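Local coordinates for mandelate racemase/muconate lactonizing protein (PDB 3QLD) that belongs to the mandelate racemase/muconate lactonizing group of the enolase superfamily, with a TIM-barrel-like C-terminal domain, at residues 183-188 and 213-218; 250-255 and 280-285. All blocks are in the same frame, centred on the assembly; numbering follows the deposited sequence.

Contact 1. Residues 183-188 and 213-218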
ATOM      1  N   ALA A 183     -15.586  32.762  13.042  1.00 37.04           N
ATOM      2  CA  ALA A 183     -16.763  33.384  12.405  1.00 37.16           C
ATOM      3  C   ALA A 183     -17.921  32.425  12.306  1.00 38.05           C
ATOM      4  O   ALA A 183     -19.073  32.762  12.669  1.00 38.19           O
ATOM      5  CB  ALA A 183     -16.386  33.974  11.026  1.00 38.13           C
ATOM      6  N   VAL A 184     -17.640  31.191  11.891  1.00 35.49           N
ATOM      7  CA  VAL A 184     -18.697  30.254  11.792  1.00 34.59           C
ATOM      8  C   VAL A 184     -19.280  29.886  13.154  1.00 34.46           C
ATOM      9  O   VAL A 184     -20.512  29.857  13.323  1.00 33.46           O
ATOM     10  CB  VAL A 184     -18.298  29.071  10.944  1.00 33.89           C
ATOM     11  CG1 VAL A 184     -19.382  28.050  10.887  1.00 30.74           C
ATOM     12  CG2 VAL A 184     -17.913  29.591   9.553  1.00 34.08           C
ATOM     13  N   ARG A 185     -18.412  29.637  14.136  1.00 34.43           N
ATOM     14  CA  ARG A 185     -18.836  29.327  15.506  1.00 34.50           C
ATOM     15  C   ARG A 185     -19.693  30.450  16.170  1.00 36.07           C
ATOM     16  O   ARG A 185     -20.630  30.152  16.887  1.00 35.79           O
ATOM     17  CB  ARG A 185     -17.597  29.098  16.400  1.00 35.39           C
ATOM     18  CG  ARG A 185     -17.955  28.713  17.884  1.00 31.52           C
ATOM     19  CD  ARG A 185     -19.080  27.698  17.957  1.00 33.93           C
ATOM     20  NE  ARG A 185     -18.700  26.293  17.732  1.00 32.64           N
ATOM     21  CZ  ARG A 185     -19.498  25.321  17.301  1.00 34.39           C
ATOM     22  NH1 ARG A 185     -20.756  25.562  16.922  1.00 31.49           N
ATOM     23  NH2 ARG A 185     -19.010  24.080  17.179  1.00 36.25           N
ATOM     24  N   LEU A 186     -19.315  31.706  15.954  1.00 36.76           N
ATOM     25  CA  LEU A 186     -20.077  32.836  16.537  1.00 39.88           C
ATOM     26  C   LEU A 186     -21.495  32.880  15.926  1.00 39.15           C
ATOM     27  O   LEU A 186     -22.499  32.874  16.656  1.00 40.32           O
ATOM     28  CB  LEU A 186     -19.319  34.167  16.374  1.00 39.04           C
ATOM     29  CG  LEU A 186     -20.005  35.442  16.961  1.00 42.65           C
ATOM     30  CD1 LEU A 186     -20.602  35.236  18.396  1.00 47.53           C
ATOM     31  CD2 LEU A 186     -19.080  36.690  16.912  1.00 45.47           C
ATOM     32  N   ARG A 187     -21.551  32.799  14.604  1.00 39.52           N
ATOM     33  CA  ARG A 187     -22.818  32.791  13.841  1.00 39.76           C
ATOM     34  C   ARG A 187     -23.696  31.574  14.110  1.00 39.96           C
ATOM     35  O   ARG A 187     -24.932  31.676  14.096  1.00 40.00           O
ATOM     36  CB  ARG A 187     -22.522  32.896  12.338  1.00 39.82           C
ATOM     37  CG  ARG A 187     -23.756  32.950  11.429  1.00 39.74           C
ATOM     38  CD  ARG A 187     -23.302  33.021   9.985  1.00 39.51           C
ATOM     39  NE  ARG A 187     -24.279  33.534   9.006  1.00 37.52           N
ATOM     40  CZ  ARG A 187     -24.524  34.827   8.794  1.00 37.12           C
ATOM     41  NH1 ARG A 187     -23.888  35.752   9.491  1.00 37.31           N
ATOM     42  NH2 ARG A 187     -25.362  35.204   7.841  1.00 37.04           N
ATOM     43  N   TYR A 188     -23.078  30.431  14.379  1.00 38.19           N
ATOM     44  CA  TYR A 188     -23.817  29.186  14.592  1.00 38.40           C
ATOM     45  C   TYR A 188     -23.432  28.495  15.887  1.00 39.92           C
ATOM     46  O   TYR A 188     -22.718  27.470  15.873  1.00 39.21           O
ATOM     47  CB  TYR A 188     -23.653  28.218  13.391  1.00 38.43           C
ATOM     48  CG  TYR A 188     -24.404  28.673  12.157  1.00 36.55           C
ATOM     49  CD1 TYR A 188     -25.809  28.515  12.060  1.00 36.09           C
ATOM     50  CD2 TYR A 188     -23.747  29.329  11.126  1.00 34.62           C
ATOM     51  CE1 TYR A 188     -26.522  28.982  10.886  1.00 33.56           C
ATOM     52  CE2 TYR A 188     -24.443  29.785   9.983  1.00 35.73           C
ATOM     53  CZ  TYR A 188     -25.813  29.591   9.874  1.00 32.93           C
ATOM     54  OH  TYR A 188     -26.457  30.102   8.767  1.00 31.98           O
ATOM     55  N   ASP A 213      -9.012  24.819  19.968  1.00 25.89           N
ATOM     56  CA  ASP A 213      -9.797  24.152  21.005  1.00 25.11           C
ATOM     57  C   ASP A 213     -10.898  25.067  21.540  1.00 26.83           C
ATOM     58  O   ASP A 213     -11.891  24.578  22.097  1.00 26.76           O
ATOM     59  CB  ASP A 213      -8.862  23.797  22.180  1.00 25.15           C
ATOM     60  CG  ASP A 213      -8.050  22.526  21.929  1.00 25.42           C
ATOM     61  OD1 ASP A 213      -8.298  21.803  20.922  1.00 25.79           O
ATOM     62  OD2 ASP A 213      -7.132  22.266  22.745  1.00 23.87           O
ATOM     63  N   ALA A 214     -10.725  26.367  21.367  1.00 28.14           N
ATOM     64  CA  ALA A 214     -11.722  27.308  21.937  1.00 29.74           C
ATOM     65  C   ALA A 214     -13.106  27.188  21.247  1.00 31.25           C
ATOM     66  O   ALA A 214     -14.120  27.628  21.813  1.00 30.77           O
ATOM     67  CB  ALA A 214     -11.198  28.706  21.913  1.00 31.23           C
ATOM     68  N   TYR A 215     -13.150  26.559  20.053  1.00 29.05           N
ATOM     69  CA  TYR A 215     -14.368  26.514  19.239  1.00 28.24           C
ATOM     70  C   TYR A 215     -15.196  25.274  19.242  1.00 27.81           C
ATOM     71  O   TYR A 215     -16.197  25.209  18.474  1.00 27.79           O
ATOM     72  CB  TYR A 215     -14.043  26.983  17.800  1.00 28.58           C
ATOM     73  CG  TYR A 215     -13.273  28.257  17.826  1.00 29.29           C
ATOM     74  CD1 TYR A 215     -13.862  29.438  18.292  1.00 38.07           C
ATOM     75  CD2 TYR A 215     -11.944  28.308  17.449  1.00 29.69           C
ATOM     76  CE1 TYR A 215     -13.131  30.635  18.352  1.00 36.98           C
ATOM     77  CE2 TYR A 215     -11.213  29.463  17.524  1.00 34.21           C
ATOM     78  CZ  TYR A 215     -11.824  30.638  17.983  1.00 37.66           C
ATOM     79  OH  TYR A 215     -11.096  31.815  18.047  1.00 38.98           O
ATOM     80  N   ASP A 216     -14.770  24.293  20.052  0.70 27.18           N
ATOM     81  CA  ASP A 216     -15.476  23.045  20.262  0.70 27.24           C
ATOM     82  C   ASP A 216     -15.821  22.283  18.960  0.70 27.26           C
ATOM     83  O   ASP A 216     -16.947  21.866  18.773  0.70 25.69           O
ATOM     84  CB  ASP A 216     -16.732  23.294  21.144  0.70 29.53           C
ATOM     85  CG  ASP A 216     -16.393  24.039  22.449  0.70 33.23           C
ATOM     86  OD1 ASP A 216     -15.179  24.192  22.824  0.70 35.84           O
ATOM     87  OD2 ASP A 216     -17.369  24.482  23.102  0.70 39.24           O
ATOM     88  N   LEU A 217     -14.814  22.116  18.080  1.00 25.84           N
ATOM     89  CA  LEU A 217     -14.939  21.300  16.844  1.00 24.41           C
ATOM     90  C   LEU A 217     -15.233  19.892  17.226  1.00 23.52           C
ATOM     91  O   LEU A 217     -14.713  19.413  18.213  1.00 24.03           O
ATOM     92  CB  LEU A 217     -13.600  21.378  16.051  1.00 23.67           C
ATOM     93  CG  LEU A 217     -13.190  22.729  15.514  1.00 25.04           C
ATOM     94  CD1 LEU A 217     -11.752  22.710  14.989  1.00 24.95           C
ATOM     95  CD2 LEU A 217     -14.156  23.181  14.386  1.00 29.30           C
ATOM     96  N   GLN A 218     -16.020  19.208  16.437  1.00 22.82           N
ATOM     97  CA  GLN A 218     -16.257  17.805  16.631  1.00 24.97           C
ATOM     98  C   GLN A 218     -14.949  16.979  16.443  1.00 24.42           C
ATOM     99  O   GLN A 218     -14.741  15.980  17.137  1.00 24.37           O
ATOM    100  CB  GLN A 218     -17.326  17.377  15.640  1.00 25.12           C
ATOM    101  CG  GLN A 218     -17.886  16.023  15.891  1.00 30.99           C
ATOM    102  CD  GLN A 218     -18.975  15.693  14.891  1.00 34.56           C
ATOM    103  OE1 GLN A 218     -18.698  15.170  13.797  1.00 32.85           O
ATOM    104  NE2 GLN A 218     -20.201  16.063  15.218  1.00 31.43           N
TER
HETATM  105  O   HOH W   1     -19.047  21.106  16.875  1.00 27.42           O

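Contact 2. Residues 250-255 and 280-285. With SO4 (sulfate ion), chain C.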
ATOM      1  N   ARG A 250      -5.719   2.429   7.415  1.00 34.81           N
ATOM      2  CA  ARG A 250      -6.113   1.568   6.287  1.00 37.39           C
ATOM      3  C   ARG A 250      -6.461   0.152   6.703  1.00 37.16           C
ATOM      4  O   ARG A 250      -6.811  -0.647   5.841  1.00 38.46           O
ATOM      5  CB  ARG A 250      -4.953   1.430   5.269  1.00 37.95           C
ATOM      6  CG  ARG A 250      -4.151   2.662   4.911  1.00 43.97           C
ATOM      7  CD  ARG A 250      -4.897   3.500   3.856  1.00 49.02           C
ATOM      8  NE  ARG A 250      -4.122   4.433   2.995  1.00 53.27           N
ATOM      9  CZ  ARG A 250      -2.980   5.112   3.256  1.00 57.73           C
ATOM     10  NH1 ARG A 250      -2.309   5.000   4.413  1.00 57.57           N
ATOM     11  NH2 ARG A 250      -2.497   5.946   2.314  1.00 56.54           N
ATOM     12  N   SER A 251      -6.264  -0.201   7.965  1.00 35.90           N
ATOM     13  CA  SER A 251      -6.445  -1.570   8.434  1.00 36.19           C
ATOM     14  C   SER A 251      -6.803  -1.532   9.891  1.00 36.33           C
ATOM     15  O   SER A 251      -6.539  -0.536  10.569  1.00 35.10           O
ATOM     16  CB  SER A 251      -5.156  -2.380   8.313  1.00 35.19           C
ATOM     17  OG  SER A 251      -4.172  -1.972   9.275  1.00 34.05           O
ATOM     18  N   VAL A 252      -7.372  -2.632  10.373  1.00 38.06           N
ATOM     19  CA  VAL A 252      -7.648  -2.822  11.811  1.00 38.51           C
ATOM     20  C   VAL A 252      -6.368  -2.796  12.664  1.00 38.72           C
ATOM     21  O   VAL A 252      -6.377  -2.255  13.753  1.00 38.69           O
ATOM     22  CB  VAL A 252      -8.518  -4.098  12.082  1.00 39.50           C
ATOM     23  CG1 VAL A 252      -9.003  -4.169  13.548  1.00 39.11           C
ATOM     24  CG2 VAL A 252      -9.756  -4.092  11.178  1.00 38.96           C
ATOM     25  N   ARG A 253      -5.251  -3.337  12.173  1.00 37.81           N
ATOM     26  CA  ARG A 253      -3.982  -3.235  12.924  1.00 36.98           C
ATOM     27  C   ARG A 253      -3.457  -1.777  13.065  1.00 35.01           C
ATOM     28  O   ARG A 253      -2.906  -1.413  14.100  1.00 33.99           O
ATOM     29  CB  ARG A 253      -2.892  -4.092  12.293  1.00 38.95           C
ATOM     30  CG  ARG A 253      -3.072  -5.608  12.582  1.00 44.59           C
ATOM     31  CD  ARG A 253      -2.273  -6.479  11.582  1.00 50.60           C
ATOM     32  NE  ARG A 253      -2.829  -6.313  10.241  1.00 56.75           N
ATOM     33  CZ  ARG A 253      -2.189  -6.534   9.092  1.00 59.36           C
ATOM     34  NH1 ARG A 253      -0.927  -6.950   9.063  1.00 59.94           N
ATOM     35  NH2 ARG A 253      -2.836  -6.324   7.957  1.00 61.05           N
ATOM     36  N   GLU A 254      -3.606  -0.974  12.025  1.00 32.70           N
ATOM     37  CA  GLU A 254      -3.216   0.444  12.117  1.00 32.38           C
ATOM     38  C   GLU A 254      -4.098   1.187  13.132  1.00 29.04           C
ATOM     39  O   GLU A 254      -3.667   2.094  13.803  1.00 28.23           O
ATOM     40  CB  GLU A 254      -3.328   1.117  10.765  1.00 32.07           C
ATOM     41  CG  GLU A 254      -1.960   1.276  10.006  1.00 38.31           C
ATOM     42  CD  GLU A 254      -2.100   2.165   8.752  1.00 40.68           C
ATOM     43  OE1 GLU A 254      -2.968   1.858   7.897  1.00 40.95           O
ATOM     44  OE2 GLU A 254      -1.345   3.173   8.629  1.00 46.84           O
ATOM     45  N   LEU A 255      -5.356   0.809  13.178  1.00 28.70           N
ATOM     46  CA  LEU A 255      -6.309   1.345  14.158  1.00 27.87           C
ATOM     47  C   LEU A 255      -5.881   0.926  15.542  1.00 27.90           C
ATOM     48  O   LEU A 255      -5.915   1.734  16.433  1.00 28.13           O
ATOM     49  CB  LEU A 255      -7.740   0.853  13.895  1.00 27.83           C
ATOM     50  CG  LEU A 255      -8.815   1.457  14.862  1.00 27.45           C
ATOM     51  CD1 LEU A 255      -8.916   2.960  14.703  1.00 28.26           C
ATOM     52  CD2 LEU A 255     -10.174   0.841  14.559  1.00 27.24           C
ATOM     53  N   THR A 280     -14.868  -3.535   8.342  1.00 28.34           N
ATOM     54  CA  THR A 280     -15.530  -2.431   8.958  1.00 29.33           C
ATOM     55  C   THR A 280     -16.091  -2.837  10.356  1.00 30.48           C
ATOM     56  O   THR A 280     -15.916  -2.109  11.343  1.00 30.63           O
ATOM     57  CB  THR A 280     -16.672  -1.932   8.103  1.00 30.39           C
ATOM     58  OG1 THR A 280     -16.130  -1.465   6.866  1.00 29.06           O
ATOM     59  CG2 THR A 280     -17.408  -0.752   8.788  1.00 28.12           C
ATOM     60  N   LEU A 281     -16.758  -3.979  10.432  1.00 31.23           N
ATOM     61  CA  LEU A 281     -17.265  -4.465  11.770  1.00 32.07           C
ATOM     62  C   LEU A 281     -16.113  -4.667  12.755  1.00 32.08           C
ATOM     63  O   LEU A 281     -16.257  -4.296  13.925  1.00 33.26           O
ATOM     64  CB  LEU A 281     -18.074  -5.779  11.632  1.00 31.11           C
ATOM     65  CG  LEU A 281     -19.356  -5.561  10.812  1.00 33.99           C
ATOM     66  CD1 LEU A 281     -20.063  -6.887  10.454  1.00 32.11           C
ATOM     67  CD2 LEU A 281     -20.275  -4.590  11.487  1.00 36.74           C
ATOM     68  N   ARG A 282     -15.008  -5.288  12.310  1.00 31.33           N
ATOM     69  CA  ARG A 282     -13.805  -5.413  13.163  1.00 31.96           C
ATOM     70  C   ARG A 282     -13.196  -4.093  13.614  1.00 31.54           C
ATOM     71  O   ARG A 282     -12.791  -3.983  14.783  1.00 30.11           O
ATOM     72  CB  ARG A 282     -12.719  -6.282  12.557  1.00 32.90           C
ATOM     73  CG  ARG A 282     -13.134  -7.737  12.422  1.00 36.47           C
ATOM     74  CD  ARG A 282     -12.047  -8.642  11.912  1.00 41.03           C
ATOM     75  NE  ARG A 282     -11.706  -8.364  10.507  1.00 43.38           N
ATOM     76  CZ  ARG A 282     -10.543  -7.834  10.142  1.00 46.43           C
ATOM     77  NH1 ARG A 282     -10.286  -7.588   8.860  1.00 46.88           N
ATOM     78  NH2 ARG A 282      -9.620  -7.577  11.072  1.00 44.03           N
ATOM     79  N   ALA A 283     -13.147  -3.096  12.723  1.00 30.19           N
ATOM     80  CA  ALA A 283     -12.706  -1.743  13.085  1.00 30.67           C
ATOM     81  C   ALA A 283     -13.608  -1.079  14.117  1.00 31.01           C
ATOM     82  O   ALA A 283     -13.130  -0.359  15.014  1.00 30.65           O
ATOM     83  CB  ALA A 283     -12.621  -0.805  11.841  1.00 29.05           C
ATOM     84  N   LEU A 284     -14.922  -1.265  13.983  1.00 31.76           N
ATOM     85  CA  LEU A 284     -15.828  -0.641  14.932  1.00 32.86           C
ATOM     86  C   LEU A 284     -15.682  -1.273  16.345  1.00 33.17           C
ATOM     87  O   LEU A 284     -15.829  -0.578  17.342  1.00 32.96           O
ATOM     88  CB  LEU A 284     -17.273  -0.747  14.449  1.00 32.75           C
ATOM     89  CG  LEU A 284     -17.613   0.081  13.218  1.00 36.84           C
ATOM     90  CD1 LEU A 284     -19.116   0.056  12.891  1.00 37.13           C
ATOM     91  CD2 LEU A 284     -17.110   1.530  13.365  1.00 34.49           C
ATOM     92  N   ASP A 285     -15.423  -2.574  16.395  1.00 33.53           N
ATOM     93  CA  ASP A 285     -15.173  -3.283  17.667  1.00 35.77           C
ATOM     94  C   ASP A 285     -14.019  -2.620  18.362  1.00 35.12           C
ATOM     95  O   ASP A 285     -14.120  -2.244  19.531  1.00 34.79           O
ATOM     96  CB  ASP A 285     -14.799  -4.761  17.449  1.00 36.04           C
ATOM     97  CG  ASP A 285     -16.014  -5.644  17.396  1.00 41.93           C
ATOM     98  OD1 ASP A 285     -17.106  -5.144  17.740  1.00 46.78           O
ATOM     99  OD2 ASP A 285     -15.907  -6.834  16.998  1.00 51.77           O
TER
HETATM  100  S   SO4 C 401      -6.593  -6.178   9.380  1.00 51.58           S
HETATM  101  O1  SO4 C 401      -5.994  -6.821   8.212  1.00 51.36           O
HETATM  102  O2  SO4 C 401      -7.610  -5.227   8.945  1.00 49.65           O
HETATM  103  O3  SO4 C 401      -7.290  -7.157  10.210  1.00 51.07           O
HETATM  104  O4  SO4 C 401      -5.506  -5.549  10.136  1.00 49.86           O

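Contact 1. Residues 183-188 and 213-218
Arg185, in the last turn of helix 178-187, and Tyr215, at the end of a short 3-10 segment, bring the two backbones closest, with their CA atoms 6.5 Å apart. The helix is an outer one of the TIM-barrel-like domain, and the loop leads from helix 206-211 into barrel strand 220-221, turning at Asp216, which adopts a left-handed helical conformation. Arg185 carries the contact. Its CG lies anti to the backbone N (chi1 -178°), and bends at chi2 and chi3 lay the guanidinium against the loop carbonyls. Arg185 NE donates to Tyr215 O over 2.8 Å in a nearly straight bond (165°), with the acceptor lying almost in the guanidinium plane although the donor is tilted from the carbonyl plane. Arg185 NH2 adds weak bonds to the same oxygen and to Asp216 O, the latter 3.4 Å long, and a water that donates to Asp216 O also weakly joins NH2. On the helix side, Arg185 NH1 reaches Tyr188 O at 2.9 Å and bonds to Leu191 O as well. Alongside, Arg185 CG meets the edge of the Tyr215 ring, 4.2 Å from CD1. The guanidinium thus ties the helix end to the loop through backbone carbonyls on both sides.

Contact 2. Residues 250-255 and 280-285
Sulfate O4 is gripped twice by Arg253: the side-chain NE donates to it over 2.8 Å in an almost straight line (176°), and the backbone N reaches it at 3.0 Å. One residue earlier, Val252 N donates to sulfate O2, also at 3.0 Å. From helix 277-289, Arg282 brings its guanidinium up to the anion, and a bend at chi3 (-68°) turns the group edge-on to it. Arg282 NH2 lies 2.5 Å from sulfate O3, so short that the exact length is doubtful, while NH1 bonds weakly to the same oxygen. Arg105 NH2 also donates to the sulfate, which was probably taken up from the crystallisation liquor. The site is an anion-binding helix N-terminus, where the first-turn amides not used in helical hydrogen bonds and the helix dipole would favour negative charge. Ser251 is the N-cap, its OG accepting from Glu254 N at 3.0 Å. Helices 252-261 and 277-289 are outer helices of the TIM-barrel-like domain, with strand 266-269 and the short helix 271-274 between them in the chain. Beside the anion site the helices meet through apolar groups. Val252 crosses the Arg282 side chain at about a right angle and sets CG2 over one face of its guanidinium, 3.5 Å from NH2, so that one residue offers both an amide to the anion and a methyl to the arginine that holds it. One turn on, Leu255 extends with CG anti to its backbone N (chi1 -177°), placing CD2 4.0 Å from Ala283 CB. The same methyl presses against the neighbouring backbone, 3.2 Å from Ala283 O, and Val286 adds further apolar contact with both Val252 and Leu255.

Overall arrangement
Both contacts belong to the TIM-barrel-like C-terminal domain and follow one another along the chain, contact 1 closing before contact 2 opens. Their centres are 30 Å apart and their nearest atoms about 14 Å, so they do not touch. Contact 1 lies at the surface, about 26 Å from the centre of the chain, and joins helix 178-187 to the loop leading into strand 220-221. Contact 2, about 14 Å from that centre, packs helices 252-261 and 277-289 against each other, with strand 266-269 at their inner side. In the sheet order, strands 220-221 and 243-245 lie between strand 192-196, touched by contact 1, and strand 266-269, so the contacts lie at different places round one barrel.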